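PDB 6CL6: tail fiber protein from Pseudomonas aeruginosa, which probably serves as the receptor-binding fiber of the R2 pyocin, a contractile injection system, attaching the particle to the surface of its target bacteria. Local coordinates for residues 78-89 and 101-112; 313-321 and 364-372. One frame throughout, in Å; residues are numbered along the deposited sequence.

The two contacts lie in series on a long, thin chain and neither nest nor cross. Running from the N terminus, the chain first builds an antiparallel sheet from strands between 57 and 119. There contact 1 pairs strands 85-92 and 99-104 into a hairpin, with 11 residues between its segments. The chain then passes through the mixed sheet of 132-208 and the iron-binding H243 and H245 before reaching the C-terminal domain. Contact 2 closes a 42-residue excursion there, bringing 313-321 onto the last strand, 363-371, and so tying one sheet to another. The nearest atoms of the two contacts are about 146 Å apart, yet both contacts touch the second subunit.

Contact 1. Residues 78-89 and 101-112; sequences FYPDQNGNASQI and VRVSYAANPSIR
N85 reaches across from the start of strand 85-92 into the bend formed by S104 to P109. Its CB rests 3.4 Å from S104 O. With CG beside the backbone N (chi1 -65°), the amide lies against P109, whose CB is 3.6 Å from N85 CG. At the tip the two amide atoms part: N85 OD1 accepts from A106 N at 3.0 Å, the donor tilted from the carbonyl plane, whereas ND2 lies 3.7 Å from CD1 of the Y105 ring. One water donates to both N85 OD1 and P109 O and accepts from S104 OG, so OD1 has two donors. N85 ND2 also makes a weak bond to the Y93 hydroxyl of the second subunit. Beyond N85 the segments form an antiparallel beta hairpin, with A86-S104 and Q88-R102 as hydrogen-bonded pairs and S87-V103 and I89-V101 as non-hydrogen-bonded pairs. Q88 and R102 run side by side on one face of it. The R102 guanidinium takes Q88 OE1 edge-on, with NE at 2.9 Å and NH2 at 3.0 Å from that single oxygen, both arriving from the same side of the amide plane. The two planes are turned 25° apart. N51 accepts a further bond from R102 NH2, and W114 makes a cation-pi contact with R102. At the other end R112 extends toward the D81-G84 turn. Its NE donates to G84 O at 2.8 Å, nearly in the guanidinium plane, and its NH2 adds weak bonds to G84 O and Q82 O. R112 NH1 turns to the carbonyls of N51 and A53. Beside this turn the side chains of P80 and P109 cross at about a right angle, with P80 CD 4.0 Å from P109 CG.

Contact 2. Residues 313-321 and 364-372; sequences SITFPIPFP and VLSWEAFGR
I314 and W367 make the CH-pi contact: the methyl CD1 of I314 sits over one face of the indole, 3.4 Å from the centroid of the five-membered ring and 16° off its normal. The W367 CG stands between the backbone N and the carbonyl carbon (chi1 62°), and the indole rises toward 313-321 to meet the isoleucine coming from the opposite direction. Ring against ring, F316 turns its edge to the face of the W367 six-membered ring in an offset edge-to-face pair, with centroids 5.8 Å apart and planes at 61°. F316 also has the edge of F320 on one face, F320 CE2 lying above it toward the rim. The contact joins two sheets, consistent with the beta-sandwich of the H-lectin clan, to which this gp53-like C-terminal domain is assigned: I314 belongs to the sheet of 310-315, 352-357 and 343-346, W367 and A369 to the sheet in which strand 363-371 lies between 297-306 and 324-331, and F316 and F320 to the loop after 310-315. On the other side of strand 363-371, E368 forms a salt bridge with R299 of the third subunit and F370 meets W301 of the second edge-to-face. Two aliphatic groups touch the rings: P317 CD approaches the indole edge, 3.7 Å from W367 CH2, while A369 CB lies 3.8 Å from F316 CE1 and 4.1 Å from F320 CZ. The last group sets side chains against backbone. G371 has no side chain, and F320 CE1 comes to 3.2 Å from G371 N; A369 C lies at the edge of the same F320 ring. The P321 ring packs along the C-terminal carboxylate, its CD 3.4 Å from R372 OXT, while the R372 side chain leaves its backbone on the side away from 313-321, and R372 NE donates to L284 O of the second subunit.

Contact 1. Residues 78-89 and 101-112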
loop_
_atom_site.group_PDB
_atom_site.type_symbol
_atom_site.label_atom_id
_atom_site.label_comp_id
_atom_site.label_asym_id
_atom_site.label_seq_id
_atom_site.Cartn_x
_atom_site.Cartn_y
_atom_site.Cartn_z
ATOM N N PHE A 78 3.090 69.437 29.699
ATOM C CA PHE A 78 2.190 69.707 30.791
ATOM C C PHE A 78 0.924 70.464 30.400
ATOM O O PHE A 78 0.928 71.306 29.516
ATOM C CB PHE A 78 2.894 70.575 31.858
ATOM C CG PHE A 78 4.206 70.003 32.355
ATOM C CD1 PHE A 78 4.227 68.943 33.218
ATOM C CD2 PHE A 78 5.408 70.584 31.967
ATOM C CE1 PHE A 78 5.414 68.436 33.694
ATOM C CE2 PHE A 78 6.589 70.083 32.436
ATOM C CZ PHE A 78 6.609 69.021 33.284
ATOM N N TYR A 79 -0.146 70.175 31.125
ATOM C CA TYR A 79 -1.373 70.963 31.056
ATOM C C TYR A 79 -2.160 70.815 32.345
ATOM O O TYR A 79 -2.354 69.687 32.788
ATOM C CB TYR A 79 -2.255 70.526 29.875
ATOM C CG TYR A 79 -3.502 71.377 29.801
ATOM C CD1 TYR A 79 -3.522 72.561 29.074
ATOM C CD2 TYR A 79 -4.631 71.005 30.477
ATOM C CE1 TYR A 79 -4.665 73.346 29.046
ATOM C CE2 TYR A 79 -5.777 71.776 30.444
ATOM C CZ TYR A 79 -5.793 72.938 29.731
ATOM O OH TYR A 79 -6.941 73.704 29.727
ATOM N N PRO A 80 -2.687 71.911 32.950
ATOM C CA PRO A 80 -2.581 73.307 32.524
ATOM C C PRO A 80 -1.376 74.079 33.042
ATOM O O PRO A 80 -1.197 75.258 32.673
ATOM C CB PRO A 80 -3.879 73.923 33.081
ATOM C CG PRO A 80 -4.079 73.180 34.350
ATOM C CD PRO A 80 -3.627 71.774 34.084
ATOM N N ASP A 81 -0.594 73.473 33.931
ATOM C CA ASP A 81 0.644 74.070 34.403
ATOM C C ASP A 81 1.617 72.930 34.714
ATOM O O ASP A 81 1.300 71.766 34.504
ATOM C CB ASP A 81 0.395 75.013 35.602
ATOM C CG ASP A 81 -0.132 74.323 36.846
ATOM O OD1 ASP A 81 0.075 73.114 37.038
ATOM O OD2 ASP A 81 -0.764 75.029 37.679
ATOM N N GLN A 82 2.812 73.286 35.185
ATOM C CA GLN A 82 3.857 72.282 35.345
ATOM C C GLN A 82 3.597 71.335 36.504
ATOM O O GLN A 82 4.327 70.340 36.631
ATOM C CB GLN A 82 5.232 72.958 35.501
ATOM C CG GLN A 82 5.471 73.661 36.818
ATOM C CD GLN A 82 4.763 74.991 36.947
ATOM O OE1 GLN A 82 4.154 75.515 36.005
ATOM N NE2 GLN A 82 4.855 75.571 38.140
ATOM N N ASN A 83 2.577 71.606 37.355
ATOM C CA ASN A 83 2.183 70.646 38.388
ATOM C C ASN A 83 1.046 69.729 37.973
ATOM O O ASN A 83 0.650 68.851 38.759
ATOM C CB ASN A 83 1.760 71.381 39.644
ATOM C CG ASN A 83 2.861 72.203 40.231
ATOM O OD1 ASN A 83 3.989 71.713 40.421
ATOM N ND2 ASN A 83 2.567 73.471 40.469
ATOM N N GLY A 84 0.535 69.874 36.759
ATOM C CA GLY A 84 -0.737 69.281 36.368
ATOM C C GLY A 84 -0.593 67.994 35.577
ATOM O O GLY A 84 0.312 67.184 35.816
ATOM N N ASN A 85 -1.543 67.773 34.667
ATOM C CA ASN A 85 -1.484 66.619 33.805
ATOM C C ASN A 85 -0.218 66.664 32.962
ATOM O O ASN A 85 0.343 67.745 32.689
ATOM C CB ASN A 85 -2.714 66.546 32.911
ATOM C CG ASN A 85 -3.979 66.337 33.676
ATOM O OD1 ASN A 85 -4.029 65.597 34.676
ATOM N ND2 ASN A 85 -5.060 66.998 33.202
ATOM N N ALA A 86 0.219 65.486 32.519
ATOM C CA ALA A 86 1.456 65.442 31.746
ATOM C C ALA A 86 1.547 64.232 30.832
ATOM O O ALA A 86 1.013 63.167 31.110
ATOM C CB ALA A 86 2.684 65.455 32.693
ATOM N N SER A 87 2.284 64.419 29.753
ATOM C CA SER A 87 2.741 63.339 28.892
ATOM C C SER A 87 4.252 63.286 28.990
ATOM O O SER A 87 4.894 64.328 29.078
ATOM C CB SER A 87 2.293 63.603 27.455
ATOM O OG SER A 87 2.957 62.786 26.552
ATOM N N GLN A 88 4.807 62.076 29.026
ATOM C CA GLN A 88 6.244 61.897 29.101
ATOM C C GLN A 88 6.761 60.902 28.081
ATOM O O GLN A 88 6.146 59.859 27.819
ATOM C CB GLN A 88 6.676 61.444 30.507
ATOM C CG GLN A 88 6.524 62.518 31.539
ATOM C CD GLN A 88 7.075 62.067 32.873
ATOM O OE1 GLN A 88 7.078 60.861 33.191
ATOM N NE2 GLN A 88 7.561 63.019 33.646
ATOM N N ILE A 89 7.892 61.279 27.484
ATOM C CA ILE A 89 8.629 60.457 26.539
ATOM C C ILE A 89 10.004 60.182 27.126
ATOM O O ILE A 89 10.739 61.123 27.449
ATOM C CB ILE A 89 8.787 61.152 25.170
ATOM C CG1 ILE A 89 7.435 61.447 24.557
ATOM C CG2 ILE A 89 9.682 60.309 24.266
ATOM C CD1 ILE A 89 7.483 62.422 23.442
ATOM N N VAL A 101 6.758 55.792 26.314
ATOM C CA VAL A 101 5.821 56.900 26.500
ATOM C C VAL A 101 4.862 56.558 27.630
ATOM O O VAL A 101 4.509 55.382 27.841
ATOM C CB VAL A 101 5.067 57.214 25.184
ATOM C CG1 VAL A 101 4.134 56.045 24.819
ATOM C CG2 VAL A 101 4.289 58.501 25.316
ATOM N N ARG A 102 4.461 57.594 28.390
ATOM C CA ARG A 102 3.419 57.427 29.424
ATOM C C ARG A 102 2.666 58.748 29.630
ATOM O O ARG A 102 2.925 59.767 28.968
ATOM C CB ARG A 102 3.969 56.905 30.743
ATOM C CG ARG A 102 4.741 57.900 31.590
ATOM C CD ARG A 102 4.972 57.393 32.994
ATOM N NE ARG A 102 5.732 58.372 33.765
ATOM C CZ ARG A 102 5.968 58.296 35.050
ATOM N NH1 ARG A 102 5.545 57.262 35.738
ATOM N NH2 ARG A 102 6.650 59.253 35.643
ATOM N N VAL A 103 1.702 58.720 30.548
ATOM C CA VAL A 103 0.770 59.820 30.696
ATOM C C VAL A 103 0.234 59.853 32.114
ATOM O O VAL A 103 -0.002 58.817 32.742
ATOM C CB VAL A 103 -0.360 59.730 29.649
ATOM C CG1 VAL A 103 -1.204 58.518 29.906
ATOM C CG2 VAL A 103 -1.213 61.003 29.671
ATOM N N SER A 104 0.054 61.064 32.628
ATOM C CA SER A 104 -0.716 61.288 33.829
ATOM C C SER A 104 -1.951 62.139 33.499
ATOM O O SER A 104 -1.832 63.238 32.946
ATOM C CB SER A 104 0.100 61.973 34.921
ATOM O OG SER A 104 -0.760 62.315 36.027
ATOM N N TYR A 105 -3.122 61.648 33.890
ATOM C CA TYR A 105 -4.358 62.405 33.739
ATOM C C TYR A 105 -5.208 62.199 34.975
ATOM O O TYR A 105 -5.420 61.063 35.406
ATOM C CB TYR A 105 -5.165 61.991 32.500
ATOM C CG TYR A 105 -6.549 62.602 32.575
ATOM C CD1 TYR A 105 -6.772 63.921 32.183
ATOM C CD2 TYR A 105 -7.611 61.902 33.132
ATOM C CE1 TYR A 105 -8.019 64.492 32.290
ATOM C CE2 TYR A 105 -8.869 62.488 33.269
ATOM C CZ TYR A 105 -9.058 63.767 32.848
ATOM O OH TYR A 105 -10.305 64.366 32.967
ATOM N N ALA A 106 -5.702 63.296 35.542
ATOM C CA ALA A 106 -6.555 63.217 36.721
ATOM C C ALA A 106 -7.488 64.417 36.770
ATOM O O ALA A 106 -7.149 65.521 36.302
ATOM C CB ALA A 106 -5.726 63.160 38.006
ATOM N N ALA A 107 -8.675 64.184 37.360
ATOM C CA ALA A 107 -9.666 65.246 37.490
ATOM C C ALA A 107 -9.089 66.440 38.235
ATOM O O ALA A 107 -9.348 67.593 37.875
ATOM C CB ALA A 107 -10.912 64.714 38.194
ATOM N N ASN A 108 -8.346 66.187 39.309
ATOM C CA ASN A 108 -7.534 67.225 39.918
ATOM C C ASN A 108 -6.138 67.026 39.378
ATOM O O ASN A 108 -5.437 66.099 39.829
ATOM C CB ASN A 108 -7.528 67.143 41.442
ATOM C CG ASN A 108 -6.718 68.296 42.073
ATOM O OD1 ASN A 108 -5.912 68.959 41.390
ATOM N ND2 ASN A 108 -6.917 68.523 43.360
ATOM N N PRO A 109 -5.709 67.802 38.375
ATOM C CA PRO A 109 -4.478 67.436 37.644
ATOM C C PRO A 109 -3.263 67.397 38.525
ATOM O O PRO A 109 -2.314 66.695 38.168
ATOM C CB PRO A 109 -4.376 68.520 36.554
ATOM C CG PRO A 109 -5.260 69.642 37.018
ATOM C CD PRO A 109 -6.371 68.983 37.785
ATOM N N SER A 110 -3.273 68.108 39.660
ATOM C CA SER A 110 -2.137 68.140 40.575
ATOM C C SER A 110 -2.024 66.892 41.426
ATOM O O SER A 110 -0.989 66.709 42.090
ATOM C CB SER A 110 -2.201 69.369 41.517
ATOM O OG SER A 110 -2.031 70.591 40.826
ATOM N N ILE A 111 -3.041 66.026 41.435
ATOM C CA ILE A 111 -2.931 64.747 42.141
ATOM C C ILE A 111 -2.752 63.667 41.077
ATOM O O ILE A 111 -3.715 63.009 40.667
ATOM C CB ILE A 111 -4.153 64.482 43.044
ATOM C CG1 ILE A 111 -4.345 65.622 44.052
ATOM C CG2 ILE A 111 -3.973 63.156 43.752
ATOM C CD1 ILE A 111 -5.768 65.801 44.508
ATOM N N ARG A 112 -1.517 63.503 40.601
ATOM C CA ARG A 112 -1.262 62.758 39.373
ATOM C C ARG A 112 -1.619 61.280 39.516
ATOM O O ARG A 112 -1.525 60.678 40.588
ATOM C CB ARG A 112 0.202 62.901 38.991
ATOM C CG ARG A 112 0.486 64.298 38.514
ATOM C CD ARG A 112 1.877 64.490 38.123
ATOM N NE ARG A 112 2.035 65.775 37.451
ATOM C CZ ARG A 112 3.197 66.393 37.282
ATOM N NH1 ARG A 112 4.304 65.860 37.732
ATOM N NH2 ARG A 112 3.225 67.571 36.667
HETATM O O HOH W 1 -2.046 71.761 38.073
HETATM O O HOH W 2 -2.367 64.503 36.423
HETATM O O HOH W 3 -7.912 67.451 34.491
HETATM O O HOH W 4 1.572 60.469 26.499
#

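Contact 2. Residues 313-321 and 364-372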
loop_
_atom_site.group_PDB
_atom_site.type_symbol
_atom_site.label_atom_id
_atom_site.label_comp_id
_atom_site.label_asym_id
_atom_site.label_seq_id
_atom_site.Cartn_x
_atom_site.Cartn_y
_atom_site.Cartn_z
ATOM N N SER A 313 -26.142 -91.464 -46.613
ATOM C CA SER A 313 -25.605 -90.114 -46.613
ATOM C C SER A 313 -26.002 -89.383 -45.343
ATOM O O SER A 313 -27.081 -89.600 -44.793
ATOM C CB SER A 313 -26.127 -89.343 -47.829
ATOM O OG SER A 313 -25.620 -89.897 -49.026
ATOM N N ILE A 314 -25.107 -88.518 -44.861
ATOM C CA ILE A 314 -25.428 -87.675 -43.721
ATOM C C ILE A 314 -25.243 -86.221 -44.129
ATOM O O ILE A 314 -24.484 -85.894 -45.046
ATOM C CB ILE A 314 -24.583 -87.975 -42.458
ATOM C CG1 ILE A 314 -23.092 -87.790 -42.747
ATOM C CG2 ILE A 314 -24.882 -89.390 -41.934
ATOM C CD1 ILE A 314 -22.204 -87.710 -41.476
ATOM N N THR A 315 -25.947 -85.354 -43.424
ATOM C CA THR A 315 -25.794 -83.907 -43.552
ATOM C C THR A 315 -25.345 -83.357 -42.213
ATOM O O THR A 315 -25.967 -83.640 -41.171
ATOM C CB THR A 315 -27.105 -83.240 -43.996
ATOM O OG1 THR A 315 -27.501 -83.773 -45.263
ATOM C CG2 THR A 315 -26.917 -81.725 -44.121
ATOM N N PHE A 316 -24.255 -82.585 -42.235
ATOM C CA PHE A 316 -23.687 -82.068 -41.007
ATOM C C PHE A 316 -24.643 -81.068 -40.364
ATOM O O PHE A 316 -25.283 -80.284 -41.072
ATOM C CB PHE A 316 -22.355 -81.386 -41.294
ATOM C CG PHE A 316 -21.321 -82.297 -41.886
ATOM C CD1 PHE A 316 -21.084 -83.554 -41.356
ATOM C CD2 PHE A 316 -20.592 -81.900 -42.988
ATOM C CE1 PHE A 316 -20.122 -84.376 -41.905
ATOM C CE2 PHE A 316 -19.640 -82.722 -43.539
ATOM C CZ PHE A 316 -19.391 -83.954 -42.997
ATOM N N PRO A 317 -24.731 -81.049 -39.028
ATOM C CA PRO A 317 -25.584 -80.048 -38.356
ATOM C C PRO A 317 -25.376 -78.623 -38.843
ATOM O O PRO A 317 -26.366 -77.893 -39.029
ATOM C CB PRO A 317 -25.202 -80.221 -36.881
ATOM C CG PRO A 317 -24.836 -81.682 -36.765
ATOM C CD PRO A 317 -24.174 -82.040 -38.072
ATOM N N ILE A 318 -24.128 -78.193 -39.030
ATOM C CA ILE A 318 -23.839 -76.937 -39.723
ATOM C C ILE A 318 -22.823 -77.219 -40.821
ATOM O O ILE A 318 -22.035 -78.171 -40.728
ATOM C CB ILE A 318 -23.294 -75.858 -38.764
ATOM C CG1 ILE A 318 -22.014 -76.357 -38.066
ATOM C CG2 ILE A 318 -24.348 -75.474 -37.744
ATOM C CD1 ILE A 318 -21.349 -75.291 -37.191
ATOM N N PRO A 319 -22.794 -76.399 -41.855
ATOM C CA PRO A 319 -21.761 -76.565 -42.882
ATOM C C PRO A 319 -20.395 -76.226 -42.327
ATOM O O PRO A 319 -20.241 -75.292 -41.526
ATOM C CB PRO A 319 -22.171 -75.558 -43.973
ATOM C CG PRO A 319 -23.566 -75.176 -43.657
ATOM C CD PRO A 319 -23.715 -75.286 -42.184
ATOM N N PHE A 320 -19.403 -76.990 -42.753
ATOM C CA PHE A 320 -18.021 -76.601 -42.511
ATOM C C PHE A 320 -17.710 -75.381 -43.379
ATOM O O PHE A 320 -18.024 -75.383 -44.576
ATOM C CB PHE A 320 -17.061 -77.739 -42.827
ATOM C CG PHE A 320 -17.065 -78.841 -41.808
ATOM C CD1 PHE A 320 -16.464 -78.666 -40.560
ATOM C CD2 PHE A 320 -17.635 -80.085 -42.109
ATOM C CE1 PHE A 320 -16.450 -79.698 -39.626
ATOM C CE2 PHE A 320 -17.624 -81.117 -41.166
ATOM C CZ PHE A 320 -17.034 -80.929 -39.941
ATOM N N PRO A 321 -17.153 -74.306 -42.812
ATOM C CA PRO A 321 -16.888 -73.113 -43.640
ATOM C C PRO A 321 -15.984 -73.376 -44.828
ATOM O O PRO A 321 -16.198 -72.788 -45.895
ATOM C CB PRO A 321 -16.238 -72.145 -42.635
ATOM C CG PRO A 321 -16.843 -72.517 -41.338
ATOM C CD PRO A 321 -17.006 -74.021 -41.372
ATOM N N VAL A 364 -28.241 -98.680 -37.062
ATOM C CA VAL A 364 -27.981 -97.283 -36.724
ATOM C C VAL A 364 -26.503 -97.132 -36.409
ATOM O O VAL A 364 -25.974 -97.834 -35.544
ATOM C CB VAL A 364 -28.839 -96.821 -35.548
ATOM C CG1 VAL A 364 -28.417 -95.423 -35.163
ATOM C CG2 VAL A 364 -30.335 -96.849 -35.925
ATOM N N LEU A 365 -25.840 -96.220 -37.115
ATOM C CA LEU A 365 -24.449 -95.884 -36.872
ATOM C C LEU A 365 -24.352 -94.439 -36.398
ATOM O O LEU A 365 -25.004 -93.540 -36.949
ATOM C CB LEU A 365 -23.610 -96.074 -38.137
ATOM C CG LEU A 365 -23.176 -97.527 -38.446
ATOM C CD1 LEU A 365 -24.374 -98.441 -38.690
ATOM C CD2 LEU A 365 -22.230 -97.530 -39.648
ATOM N N SER A 366 -23.567 -94.223 -35.361
ATOM C CA SER A 366 -23.225 -92.859 -34.979
ATOM C C SER A 366 -21.948 -92.453 -35.698
ATOM O O SER A 366 -21.215 -93.290 -36.243
ATOM C CB SER A 366 -23.061 -92.731 -33.470
ATOM O OG SER A 366 -22.039 -93.587 -32.997
ATOM N N TRP A 367 -21.694 -91.142 -35.721
ATOM C CA TRP A 367 -20.557 -90.628 -36.438
ATOM C C TRP A 367 -20.058 -89.333 -35.801
ATOM O O TRP A 367 -20.794 -88.628 -35.110
ATOM C CB TRP A 367 -20.913 -90.394 -37.911
ATOM C CG TRP A 367 -21.994 -89.385 -38.123
ATOM C CD1 TRP A 367 -23.309 -89.644 -38.352
ATOM C CD2 TRP A 367 -21.858 -87.965 -38.115
ATOM N NE1 TRP A 367 -24.004 -88.469 -38.512
ATOM C CE2 TRP A 367 -23.138 -87.420 -38.357
ATOM C CE3 TRP A 367 -20.787 -87.099 -37.941
ATOM C CZ2 TRP A 367 -23.366 -86.042 -38.409
ATOM C CZ3 TRP A 367 -21.018 -85.714 -37.985
ATOM C CH2 TRP A 367 -22.291 -85.210 -38.221
ATOM N N GLU A 368 -18.772 -89.043 -36.044
ATOM C CA GLU A 368 -18.165 -87.773 -35.699
ATOM C C GLU A 368 -17.360 -87.277 -36.892
ATOM O O GLU A 368 -16.817 -88.071 -37.671
ATOM C CB GLU A 368 -17.234 -87.916 -34.491
ATOM C CG GLU A 368 -17.865 -87.673 -33.160
ATOM C CD GLU A 368 -16.808 -87.535 -32.061
ATOM O OE1 GLU A 368 -16.310 -88.569 -31.568
ATOM O OE2 GLU A 368 -16.447 -86.390 -31.731
ATOM N N ALA A 369 -17.292 -85.957 -37.040
ATOM C CA ALA A 369 -16.532 -85.340 -38.107
ATOM C C ALA A 369 -15.892 -84.070 -37.570
ATOM O O ALA A 369 -16.388 -83.480 -36.615
ATOM C CB ALA A 369 -17.416 -85.008 -39.307
ATOM N N PHE A 370 -14.766 -83.671 -38.170
ATOM C CA PHE A 370 -14.093 -82.452 -37.756
ATOM C C PHE A 370 -13.577 -81.728 -38.985
ATOM O O PHE A 370 -13.369 -82.316 -40.048
ATOM C CB PHE A 370 -12.977 -82.749 -36.734
ATOM C CG PHE A 370 -11.853 -83.586 -37.276
ATOM C CD1 PHE A 370 -11.968 -84.974 -37.320
ATOM C CD2 PHE A 370 -10.683 -82.991 -37.729
ATOM C CE1 PHE A 370 -10.938 -85.748 -37.824
ATOM C CE2 PHE A 370 -9.648 -83.750 -38.236
ATOM C CZ PHE A 370 -9.772 -85.134 -38.283
ATOM N N GLY A 371 -13.393 -80.414 -38.836
ATOM C CA GLY A 371 -12.965 -79.619 -39.968
ATOM C C GLY A 371 -12.856 -78.146 -39.615
ATOM O O GLY A 371 -12.646 -77.793 -38.453
ATOM N N ARG A 372 -12.994 -77.288 -40.613
ATOM C CA ARG A 372 -12.831 -75.856 -40.389
ATOM C C ARG A 372 -13.589 -75.094 -41.456
ATOM O O ARG A 372 -14.191 -75.692 -42.369
ATOM C CB ARG A 372 -11.347 -75.471 -40.400
ATOM C CG ARG A 372 -10.642 -75.695 -41.735
ATOM C CD ARG A 372 -9.216 -75.160 -41.707
ATOM N NE ARG A 372 -8.416 -75.652 -42.828
ATOM C CZ ARG A 372 -8.261 -75.003 -43.979
ATOM N NH1 ARG A 372 -8.846 -73.825 -44.171
ATOM N NH2 ARG A 372 -7.513 -75.530 -44.937
ATOM O OXT ARG A 372 -13.626 -73.865 -41.415
#